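Local coordinates for SIR4-interacting protein SIF2 (Saccharomyces cerevisiae, PDB 1R5M) that antagonizes telomeric silencing in yeast and acts as a transcription corepressor within the Set3 complex, at residues S154-K159 with D211-D217; S50-L56 with L114-G120; W297-V303 with L314-K318. One frame throughout, in Å; residues are numbered along the deposited sequence.

The WD repeats of this chain form the blades of a beta propeller, and the three contacts follow one another along it, none nested in or crossing another. Interaction 2 comes first: from the innermost strand of repeat 1 the chain builds the rest of that blade, and 114-120 of repeat 2 closes the loop. Interaction 1 does the same between repeats 3 and 4. These two meet where the inner strands of repeats 2 and 3 adjoin, W157 NE1 lying 3.0 Å from A115 O, so four successive blades are linked. Interaction 3, its centre 21 Å from that of interaction 1, closes a short loop within repeat 6, tying strands of one blade instead of two blades.

Interaction 1: residues S154-K159 with D211-D217; sequences SVKWNK and DVEWVDD
The indole of W214 lies flat under N158: N158 CB sits 3.4 Å from the centroid of the six-membered ring, 11° off its normal, a CH-pi contact. With chi1 m and chi2 near 90°, W214 NE1 reaches K156 O (2.9 Å), giving the one polar atom of a buried ring an acceptor. The two segments run the same way, 16° apart end to end, with CA pairs S154-D211 at 5.7 Å and K156-E213 at 6.3 Å. No backbone hydrogen bond joins them, for these are innermost strands of neighbouring WD-repeat blades (repeats 3 and 4) in the propeller, each paired only within its own sheet. K156, extended beta backbone and chi values m, m, t, p, curls its long chain over V212 (CG to CG2 3.7 Å) so that NZ meets V212 O at 2.7 Å and forms salt bridges to D211 OD1 and E213 OE1, both 3.1 Å. The other carboxylate oxygens of these acids take backbone NH groups of the next blade, L253 and F255. A water joins S154 OG to D211 OD1, 2.8 Å from each. Beyond the corner at V215, N158 ND2 makes a weak 3.3 Å hydrogen bond to D217 O, while N158 OD1 receives T162 N.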
loop_
_atom_site.group_PDB
_atom_site.type_symbol
_atom_site.label_atom_id
_atom_site.label_comp_id
_atom_site.label_asym_id
_atom_site.label_seq_id
_atom_site.Cartn_x
_atom_site.Cartn_y
_atom_site.Cartn_z
ATOM N N SER A 154 6.410 2.370 -5.985
ATOM C CA SER A 154 6.382 1.201 -5.119
ATOM C C SER A 154 7.776 0.768 -4.683
ATOM O O SER A 154 8.734 0.849 -5.452
ATOM C CB SER A 154 5.683 0.041 -5.842
ATOM O OG SER A 154 5.549 -1.094 -4.998
ATOM N N VAL A 155 7.874 0.328 -3.432
ATOM C CA VAL A 155 9.122 -0.172 -2.859
ATOM C C VAL A 155 8.740 -1.328 -1.944
ATOM O O VAL A 155 7.934 -1.155 -1.028
ATOM C CB VAL A 155 9.855 0.891 -2.015
ATOM C CG1 VAL A 155 11.069 0.262 -1.328
ATOM C CG2 VAL A 155 10.299 2.042 -2.901
ATOM N N LYS A 156 9.303 -2.504 -2.203
ATOM C CA LYS A 156 9.004 -3.685 -1.396
ATOM C C LYS A 156 10.292 -4.327 -0.881
ATOM O O LYS A 156 11.239 -4.534 -1.640
ATOM C CB LYS A 156 8.215 -4.716 -2.217
ATOM C CG LYS A 156 6.830 -4.258 -2.694
ATOM C CD LYS A 156 5.865 -4.095 -1.531
ATOM C CE LYS A 156 4.447 -3.735 -1.998
ATOM N NZ LYS A 156 3.742 -4.835 -2.725
ATOM N N TRP A 157 10.308 -4.633 0.413
ATOM C CA TRP A 157 11.453 -5.271 1.061
ATOM C C TRP A 157 11.291 -6.782 1.045
ATOM O O TRP A 157 10.175 -7.289 1.166
ATOM C CB TRP A 157 11.542 -4.870 2.532
ATOM C CG TRP A 157 11.983 -3.486 2.818
ATOM C CD1 TRP A 157 11.228 -2.350 2.770
ATOM C CD2 TRP A 157 13.271 -3.095 3.293
ATOM N NE1 TRP A 157 11.969 -1.272 3.199
ATOM C CE2 TRP A 157 13.229 -1.703 3.525
ATOM C CE3 TRP A 157 14.462 -3.790 3.548
ATOM C CZ2 TRP A 157 14.331 -0.990 4.004
ATOM C CZ3 TRP A 157 15.559 -3.081 4.025
ATOM C CH2 TRP A 157 15.485 -1.694 4.248
ATOM N N ASN A 158 12.397 -7.508 0.923
ATOM C CA ASN A 158 12.304 -8.960 0.952
ATOM C C ASN A 158 12.307 -9.400 2.416
ATOM O O ASN A 158 12.501 -8.580 3.317
ATOM C CB ASN A 158 13.449 -9.601 0.149
ATOM C CG ASN A 158 14.762 -9.630 0.897
ATOM O OD1 ASN A 158 15.072 -8.736 1.681
ATOM N ND2 ASN A 158 15.558 -10.663 0.636
ATOM N N LYS A 159 12.080 -10.690 2.638
ATOM C CA LYS A 159 11.994 -11.277 3.971
ATOM C C LYS A 159 13.066 -10.903 4.998
ATOM O O LYS A 159 12.742 -10.431 6.089
ATOM C CB LYS A 159 11.929 -12.803 3.844
ATOM C CG LYS A 159 11.665 -13.538 5.150
ATOM C CD LYS A 159 10.279 -13.227 5.687
ATOM C CE LYS A 159 10.011 -13.950 6.999
ATOM N NZ LYS A 159 8.666 -13.615 7.546
ATOM N N ASP A 211 2.509 -1.609 -8.887
ATOM C CA ASP A 211 2.892 -2.410 -7.727
ATOM C C ASP A 211 3.859 -3.513 -8.147
ATOM O O ASP A 211 3.926 -3.879 -9.320
ATOM C CB ASP A 211 1.644 -3.032 -7.081
ATOM C CG ASP A 211 1.796 -3.256 -5.580
ATOM O OD1 ASP A 211 2.874 -2.940 -5.029
ATOM O OD2 ASP A 211 0.827 -3.740 -4.950
ATOM N N VAL A 212 4.623 -4.008 -7.175
ATOM C CA VAL A 212 5.570 -5.107 -7.364
ATOM C C VAL A 212 5.459 -5.925 -6.076
ATOM O O VAL A 212 4.864 -5.463 -5.105
ATOM C CB VAL A 212 7.027 -4.612 -7.532
ATOM C CG1 VAL A 212 7.150 -3.754 -8.789
ATOM C CG2 VAL A 212 7.461 -3.836 -6.303
ATOM N N GLU A 213 6.026 -7.126 -6.044
ATOM C CA GLU A 213 5.899 -7.941 -4.840
ATOM C C GLU A 213 6.888 -9.098 -4.777
ATOM O O GLU A 213 7.236 -9.680 -5.801
ATOM C CB GLU A 213 4.463 -8.493 -4.752
ATOM C CG GLU A 213 4.191 -9.420 -3.570
ATOM C CD GLU A 213 4.117 -8.685 -2.242
ATOM O OE1 GLU A 213 4.826 -7.667 -2.086
ATOM O OE2 GLU A 213 3.365 -9.127 -1.348
ATOM N N TRP A 214 7.345 -9.418 -3.570
ATOM C CA TRP A 214 8.256 -10.543 -3.377
ATOM C C TRP A 214 7.391 -11.779 -3.172
ATOM O O TRP A 214 6.387 -11.721 -2.461
ATOM C CB TRP A 214 9.133 -10.344 -2.134
ATOM C CG TRP A 214 10.208 -9.324 -2.300
ATOM C CD1 TRP A 214 10.118 -7.987 -2.044
ATOM C CD2 TRP A 214 11.532 -9.552 -2.794
ATOM N NE1 TRP A 214 11.307 -7.366 -2.351
ATOM C CE2 TRP A 214 12.192 -8.305 -2.813
ATOM C CE3 TRP A 214 12.226 -10.694 -3.221
ATOM C CZ2 TRP A 214 13.518 -8.164 -3.247
ATOM C CZ3 TRP A 214 13.546 -10.554 -3.653
ATOM C CH2 TRP A 214 14.176 -9.296 -3.662
ATOM N N VAL A 215 7.776 -12.896 -3.782
ATOM C CA VAL A 215 7.002 -14.127 -3.627
ATOM C C VAL A 215 7.830 -15.237 -2.991
ATOM O O VAL A 215 7.372 -16.375 -2.859
ATOM C CB VAL A 215 6.428 -14.610 -4.980
ATOM C CG1 VAL A 215 5.480 -13.562 -5.533
ATOM C CG2 VAL A 215 7.547 -14.894 -5.967
ATOM N N ASP A 216 9.050 -14.887 -2.601
ATOM C CA ASP A 216 9.973 -15.801 -1.937
ATOM C C ASP A 216 11.159 -14.948 -1.499
ATOM O O ASP A 216 11.250 -13.778 -1.868
ATOM C CB ASP A 216 10.441 -16.906 -2.889
ATOM C CG ASP A 216 10.868 -18.169 -2.155
ATOM O OD1 ASP A 216 11.146 -18.096 -0.939
ATOM O OD2 ASP A 216 10.933 -19.237 -2.801
ATOM N N ASP A 217 12.061 -15.520 -0.710
ATOM C CA ASP A 217 13.220 -14.774 -0.242
ATOM C C ASP A 217 14.060 -14.258 -1.408
ATOM O O ASP A 217 14.732 -13.231 -1.292
ATOM C CB ASP A 217 14.085 -15.657 0.664
ATOM C CG ASP A 217 13.350 -16.103 1.918
ATOM O OD1 ASP A 217 12.953 -15.231 2.718
ATOM O OD2 ASP A 217 13.169 -17.324 2.102
HETATM O O HOH W 1 3.182 -0.633 -3.523
HETATM O O HOH W 2 0.906 -3.669 -2.322
HETATM O O HOH W 3 10.897 -12.066 0.582
#

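Interaction 2: residues S50-L56 with L114-G120; sequences SSTWNPL and LAWSHDG. With SO4 (sulfate ion), chain C.
S50 has an extended backbone, as do the residues up to W53, and strand 50-53 runs 4° from parallel to strand 114-116 with axes 7.1 Å apart at closest. A water links S50 OG to L114 N, 3.1 Å from each. T52 faces across, its CA 6.8 Å from that of L114. A threonine serves twice here: CG2 packs on L114 CB (3.7 Å), while OG1 donates to O4 of a sulfate, probably from the crystallisation liquor, at 2.8 Å and accepts from a water (2.7 Å) held by W116 N. Its carbonyl O takes W116 NE1 at 2.9 Å. W53 points away, and its ring packs on K408 and S410 of the last blade. N54 then lies over W116, CA 3.7 Å from the five-membered ring centroid in a CH-pi contact; with chi1 t, its ND2 gives G120 O a 2.8 Å hydrogen bond and its OD1 accepts L56 N at 2.9 Å, an Asx turn, as well as D57 N. P55 sets CD 3.6 Å from W116 CB and CG 3.6 Å from G120 CA. G120 ends a type I turn from S117 (N to S117 O, 2.9 Å); its phi of 76° favours glycine, and a CB would strike N54 OD1. L56 CD1 touches D119 O at 3.2 Å. Repeats 1 and 2 of the propeller thus meet without backbone-to-backbone hydrogen bonds: indole and amide side chains supply the direct polar links, and waters bridge the remaining gap.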
loop_
_atom_site.group_PDB
_atom_site.type_symbol
_atom_site.label_atom_id
_atom_site.label_comp_id
_atom_site.label_asym_id
_atom_site.label_seq_id
_atom_site.Cartn_x
_atom_site.Cartn_y
_atom_site.Cartn_z
ATOM N N SER A 50 1.579 11.062 2.049
ATOM C CA SER A 50 1.238 9.684 2.389
ATOM C C SER A 50 1.957 9.370 3.692
ATOM O O SER A 50 2.794 10.148 4.149
ATOM C CB SER A 50 1.702 8.719 1.295
ATOM O OG SER A 50 3.116 8.622 1.268
ATOM N N SER A 51 1.632 8.236 4.298
ATOM C CA SER A 51 2.280 7.867 5.544
ATOM C C SER A 51 2.237 6.363 5.735
ATOM O O SER A 51 1.487 5.660 5.062
ATOM C CB SER A 51 1.607 8.569 6.734
ATOM O OG SER A 51 0.294 8.081 6.958
ATOM N N THR A 52 3.073 5.875 6.641
ATOM C CA THR A 52 3.121 4.459 6.942
ATOM C C THR A 52 3.661 4.285 8.361
ATOM O O THR A 52 4.695 4.847 8.723
ATOM C CB THR A 52 3.988 3.692 5.906
ATOM O OG1 THR A 52 4.030 2.303 6.251
ATOM C CG2 THR A 52 5.399 4.259 5.842
ATOM N N TRP A 53 2.928 3.529 9.171
ATOM C CA TRP A 53 3.320 3.294 10.555
ATOM C C TRP A 53 4.360 2.192 10.668
ATOM O O TRP A 53 4.429 1.294 9.831
ATOM C CB TRP A 53 2.101 2.910 11.396
ATOM C CG TRP A 53 1.071 3.985 11.516
ATOM C CD1 TRP A 53 0.112 4.309 10.600
ATOM C CD2 TRP A 53 0.879 4.865 12.631
ATOM N NE1 TRP A 53 -0.670 5.337 11.078
ATOM C CE2 TRP A 53 -0.220 5.696 12.322
ATOM C CE3 TRP A 53 1.531 5.030 13.861
ATOM C CZ2 TRP A 53 -0.686 6.682 13.202
ATOM C CZ3 TRP A 53 1.067 6.013 14.737
ATOM C CH2 TRP A 53 -0.032 6.824 14.399
ATOM N N ASN A 54 5.171 2.267 11.717
ATOM C CA ASN A 54 6.190 1.259 11.942
ATOM C C ASN A 54 5.485 -0.080 12.167
ATOM O O ASN A 54 4.514 -0.161 12.917
ATOM C CB ASN A 54 7.024 1.640 13.158
ATOM C CG ASN A 54 8.242 0.761 13.315
ATOM O OD1 ASN A 54 8.143 -0.386 13.750
ATOM N ND2 ASN A 54 9.402 1.290 12.943
ATOM N N PRO A 55 5.965 -1.152 11.518
ATOM C CA PRO A 55 5.318 -2.455 11.691
ATOM C C PRO A 55 5.379 -3.082 13.080
ATOM O O PRO A 55 4.586 -3.974 13.388
ATOM C CB PRO A 55 6.000 -3.320 10.630
ATOM C CG PRO A 55 7.375 -2.724 10.545
ATOM C CD PRO A 55 7.090 -1.239 10.568
ATOM N N LEU A 56 6.295 -2.619 13.921
ATOM C CA LEU A 56 6.426 -3.201 15.254
ATOM C C LEU A 56 6.230 -2.241 16.423
ATOM O O LEU A 56 6.080 -2.681 17.563
ATOM C CB LEU A 56 7.782 -3.901 15.377
ATOM C CG LEU A 56 7.948 -5.104 14.443
ATOM C CD1 LEU A 56 9.339 -5.689 14.597
ATOM C CD2 LEU A 56 6.887 -6.151 14.764
ATOM N N LEU A 114 7.108 5.677 0.840
ATOM C CA LEU A 114 7.804 5.354 2.083
ATOM C C LEU A 114 7.559 3.876 2.356
ATOM O O LEU A 114 6.441 3.384 2.178
ATOM C CB LEU A 114 7.283 6.176 3.265
ATOM C CG LEU A 114 7.408 7.698 3.153
ATOM C CD1 LEU A 114 6.137 8.250 2.534
ATOM C CD2 LEU A 114 7.628 8.306 4.528
ATOM N N ALA A 115 8.598 3.167 2.788
ATOM C CA ALA A 115 8.457 1.744 3.067
ATOM C C ALA A 115 9.374 1.268 4.185
ATOM O O ALA A 115 10.595 1.297 4.046
ATOM C CB ALA A 115 8.734 0.932 1.799
ATOM N N TRP A 116 8.774 0.840 5.290
ATOM C CA TRP A 116 9.527 0.305 6.423
ATOM C C TRP A 116 9.963 -1.117 6.099
ATOM O O TRP A 116 9.280 -1.831 5.363
ATOM C CB TRP A 116 8.656 0.202 7.683
ATOM C CG TRP A 116 8.302 1.477 8.354
ATOM C CD1 TRP A 116 7.107 2.139 8.285
ATOM C CD2 TRP A 116 9.123 2.220 9.258
ATOM N NE1 TRP A 116 7.135 3.246 9.097
ATOM C CE2 TRP A 116 8.361 3.322 9.705
ATOM C CE3 TRP A 116 10.431 2.063 9.734
ATOM C CZ2 TRP A 116 8.864 4.264 10.607
ATOM C CZ3 TRP A 116 10.932 3.000 10.632
ATOM C CH2 TRP A 116 10.149 4.087 11.059
ATOM N N SER A 117 11.098 -1.528 6.657
ATOM C CA SER A 117 11.558 -2.896 6.485
ATOM C C SER A 117 10.632 -3.718 7.389
ATOM O O SER A 117 10.007 -3.171 8.302
ATOM C CB SER A 117 13.012 -3.031 6.939
ATOM O OG SER A 117 13.146 -2.667 8.300
ATOM N N HIS A 118 10.537 -5.020 7.146
ATOM C CA HIS A 118 9.652 -5.864 7.944
ATOM C C HIS A 118 9.964 -5.866 9.438
ATOM O O HIS A 118 9.071 -6.029 10.267
ATOM C CB HIS A 118 9.674 -7.292 7.393
ATOM C CG HIS A 118 9.040 -7.420 6.043
ATOM N ND1 HIS A 118 7.696 -7.203 5.830
ATOM C CD2 HIS A 118 9.570 -7.717 4.833
ATOM C CE1 HIS A 118 7.425 -7.363 4.546
ATOM N NE2 HIS A 118 8.545 -7.674 3.920
ATOM N N ASP A 119 11.232 -5.670 9.772
ATOM C CA ASP A 119 11.685 -5.651 11.160
ATOM C C ASP A 119 11.441 -4.292 11.818
ATOM O O ASP A 119 11.612 -4.141 13.030
ATOM C CB ASP A 119 13.171 -5.940 11.190
ATOM C CG ASP A 119 13.927 -5.025 10.259
ATOM O OD1 ASP A 119 13.955 -5.304 9.041
ATOM O OD2 ASP A 119 14.463 -4.014 10.736
ATOM N N GLY A 120 11.079 -3.300 11.008
ATOM C CA GLY A 120 10.808 -1.971 11.525
ATOM C C GLY A 120 12.015 -1.133 11.909
ATOM O O GLY A 120 11.855 -0.046 12.453
HETATM S S SO4 C . 0.871 0.966 4.639
HETATM O O1 SO4 C . 0.521 -0.393 4.179
HETATM O O2 SO4 C . 1.683 1.646 3.613
HETATM O O3 SO4 C . -0.370 1.736 4.871
HETATM O O4 SO4 C . 1.655 0.875 5.883
HETATM O O HOH W 4 3.986 5.733 0.652
HETATM O O HOH W 5 5.882 0.544 5.302
#

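Interaction 3: residues W297-V303 with L314-K318; sequences WVGDDKV and LWSLK
V303 and L317 make the apolar centre, V303 CG1 lying 4.2 Å from L317 CD1. L317, with chi1 m and chi2 p, also sets CD2 3.8 Å from CZ3 at the edge of W297, a broad ring whose NE1 bonds to E254 O of the preceding blade. Beside them V303 CG2 packs on W315 CB at 3.8 Å; beta-branched valine suits this extended strand. On the other face, with K302 and S316, V298 CG2 meets L314 CD1 at 4.0 Å. The backbones of 302-303 and 314-316 pair antiparallel. V303-W315 is the hydrogen-bonded pair (W315 N to V303 O 2.8 Å, V303 N to W315 O 3.2 Å; CA-CA 5.3 Å), K302-S316 the non-hydrogen-bonded one (CA-CA 4.7 Å), with K302 CA 3.2 Å from W315 O. Strand 292-298 reverses through G299, whose phi of 73° suits glycine, and V298 N returns to K302 O at 2.9 Å. At the polar edge D301 O accepts L317 N at 2.9 Å and a water at 2.7 Å; that water lies 2.7 Å from S316 OG, which also pairs with Q319 N. K318 CD lies alongside D301 CG at 3.7 Å. W315-S316 occupies the place of the WD dipeptide that names the repeat, and W315, bonded through NE1 to S305 OG and touching H288, recalls the Trp-Ser/Thr-His network typical of a WD40 propeller blade.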
loop_
_atom_site.group_PDB
_atom_site.type_symbol
_atom_site.label_atom_id
_atom_site.label_comp_id
_atom_site.label_asym_id
_atom_site.label_seq_id
_atom_site.Cartn_x
_atom_site.Cartn_y
_atom_site.Cartn_z
ATOM N N TRP A 297 -5.252 -9.473 1.429
ATOM C CA TRP A 297 -5.614 -10.795 1.884
ATOM C C TRP A 297 -6.335 -10.598 3.207
ATOM O O TRP A 297 -6.009 -9.688 3.974
ATOM C CB TRP A 297 -4.369 -11.652 2.138
ATOM C CG TRP A 297 -3.799 -12.239 0.912
ATOM C CD1 TRP A 297 -2.751 -11.763 0.178
ATOM C CD2 TRP A 297 -4.276 -13.399 0.232
ATOM N NE1 TRP A 297 -2.548 -12.560 -0.922
ATOM C CE2 TRP A 297 -3.472 -13.572 -0.915
ATOM C CE3 TRP A 297 -5.310 -14.312 0.480
ATOM C CZ2 TRP A 297 -3.670 -14.622 -1.817
ATOM C CZ3 TRP A 297 -5.508 -15.358 -0.416
ATOM C CH2 TRP A 297 -4.689 -15.503 -1.553
ATOM N N VAL A 298 -7.332 -11.435 3.455
ATOM C CA VAL A 298 -8.070 -11.410 4.710
ATOM C C VAL A 298 -7.888 -12.846 5.174
ATOM O O VAL A 298 -8.654 -13.740 4.811
ATOM C CB VAL A 298 -9.562 -11.099 4.499
ATOM C CG1 VAL A 298 -10.294 -11.154 5.832
ATOM C CG2 VAL A 298 -9.719 -9.715 3.870
ATOM N N GLY A 299 -6.846 -13.071 5.964
ATOM C CA GLY A 299 -6.566 -14.425 6.396
ATOM C C GLY A 299 -6.006 -15.167 5.196
ATOM O O GLY A 299 -5.387 -14.561 4.313
ATOM N N ASP A 300 -6.246 -16.471 5.136
ATOM C CA ASP A 300 -5.733 -17.290 4.047
ATOM C C ASP A 300 -6.793 -17.767 3.059
ATOM O O ASP A 300 -6.451 -18.304 2.008
ATOM C CB ASP A 300 -5.026 -18.519 4.623
ATOM C CG ASP A 300 -3.851 -18.160 5.505
ATOM O OD1 ASP A 300 -3.493 -18.986 6.375
ATOM O OD2 ASP A 300 -3.277 -17.063 5.330
ATOM N N ASP A 301 -8.066 -17.572 3.386
ATOM C CA ASP A 301 -9.142 -18.052 2.523
ATOM C C ASP A 301 -10.006 -16.970 1.893
ATOM O O ASP A 301 -10.974 -17.281 1.200
ATOM C CB ASP A 301 -10.064 -18.996 3.303
ATOM C CG ASP A 301 -9.303 -20.001 4.140
ATOM O OD1 ASP A 301 -8.424 -20.697 3.591
ATOM O OD2 ASP A 301 -9.594 -20.096 5.353
ATOM N N LYS A 302 -9.670 -15.707 2.128
ATOM C CA LYS A 302 -10.457 -14.613 1.574
ATOM C C LYS A 302 -9.575 -13.448 1.149
ATOM O O LYS A 302 -8.443 -13.316 1.606
ATOM C CB LYS A 302 -11.454 -14.092 2.620
ATOM C CG LYS A 302 -12.378 -15.140 3.225
ATOM C CD LYS A 302 -13.287 -14.512 4.277
ATOM C CE LYS A 302 -14.101 -15.565 5.013
ATOM N NZ LYS A 302 -13.233 -16.483 5.810
ATOM N N VAL A 303 -10.107 -12.617 0.257
ATOM C CA VAL A 303 -9.421 -11.411 -0.188
ATOM C C VAL A 303 -10.485 -10.324 -0.233
ATOM O O VAL A 303 -11.674 -10.612 -0.377
ATOM C CB VAL A 303 -8.758 -11.556 -1.585
ATOM C CG1 VAL A 303 -7.593 -12.531 -1.501
ATOM C CG2 VAL A 303 -9.768 -12.016 -2.619
ATOM N N LEU A 314 -15.765 -8.505 -0.486
ATOM C CA LEU A 314 -15.049 -9.569 0.216
ATOM C C LEU A 314 -15.320 -10.851 -0.562
ATOM O O LEU A 314 -16.480 -11.218 -0.790
ATOM C CB LEU A 314 -15.562 -9.696 1.654
ATOM C CG LEU A 314 -14.919 -10.787 2.514
ATOM C CD1 LEU A 314 -13.456 -10.450 2.779
ATOM C CD2 LEU A 314 -15.679 -10.903 3.827
ATOM N N TRP A 315 -14.249 -11.530 -0.960
ATOM C CA TRP A 315 -14.355 -12.740 -1.766
ATOM C C TRP A 315 -13.878 -13.992 -1.041
ATOM O O TRP A 315 -12.928 -13.943 -0.267
ATOM C CB TRP A 315 -13.532 -12.572 -3.050
ATOM C CG TRP A 315 -13.683 -11.230 -3.733
ATOM C CD1 TRP A 315 -13.007 -10.075 -3.444
ATOM C CD2 TRP A 315 -14.532 -10.928 -4.843
ATOM N NE1 TRP A 315 -13.380 -9.073 -4.317
ATOM C CE2 TRP A 315 -14.316 -9.573 -5.184
ATOM C CE3 TRP A 315 -15.458 -11.673 -5.587
ATOM C CZ2 TRP A 315 -14.989 -8.950 -6.239
ATOM C CZ3 TRP A 315 -16.127 -11.053 -6.632
ATOM C CH2 TRP A 315 -15.889 -9.706 -6.949
ATOM N N SER A 316 -14.539 -15.114 -1.317
ATOM C CA SER A 316 -14.192 -16.396 -0.712
ATOM C C SER A 316 -13.469 -17.303 -1.703
ATOM O O SER A 316 -13.986 -17.591 -2.783
ATOM C CB SER A 316 -15.458 -17.108 -0.223
ATOM O OG SER A 316 -15.195 -18.467 0.099
ATOM N N LEU A 317 -12.269 -17.750 -1.348
ATOM C CA LEU A 317 -11.532 -18.657 -2.223
ATOM C C LEU A 317 -12.113 -20.067 -2.110
ATOM O O LEU A 317 -12.190 -20.793 -3.098
ATOM C CB LEU A 317 -10.042 -18.683 -1.861
ATOM C CG LEU A 317 -9.171 -17.598 -2.503
ATOM C CD1 LEU A 317 -9.565 -16.221 -1.979
ATOM C CD2 LEU A 317 -7.709 -17.886 -2.200
ATOM N N LYS A 318 -12.539 -20.441 -0.906
ATOM C CA LYS A 318 -13.095 -21.770 -0.678
ATOM C C LYS A 318 -14.395 -22.010 -1.431
ATOM O O LYS A 318 -14.653 -23.124 -1.882
ATOM C CB LYS A 318 -13.311 -22.002 0.822
ATOM C CG LYS A 318 -12.006 -22.099 1.600
ATOM C CD LYS A 318 -12.215 -22.046 3.102
ATOM C CE LYS A 318 -12.894 -23.287 3.640
ATOM N NZ LYS A 318 -12.985 -23.214 5.132
HETATM O O HOH W 6 -13.161 -18.737 1.912
#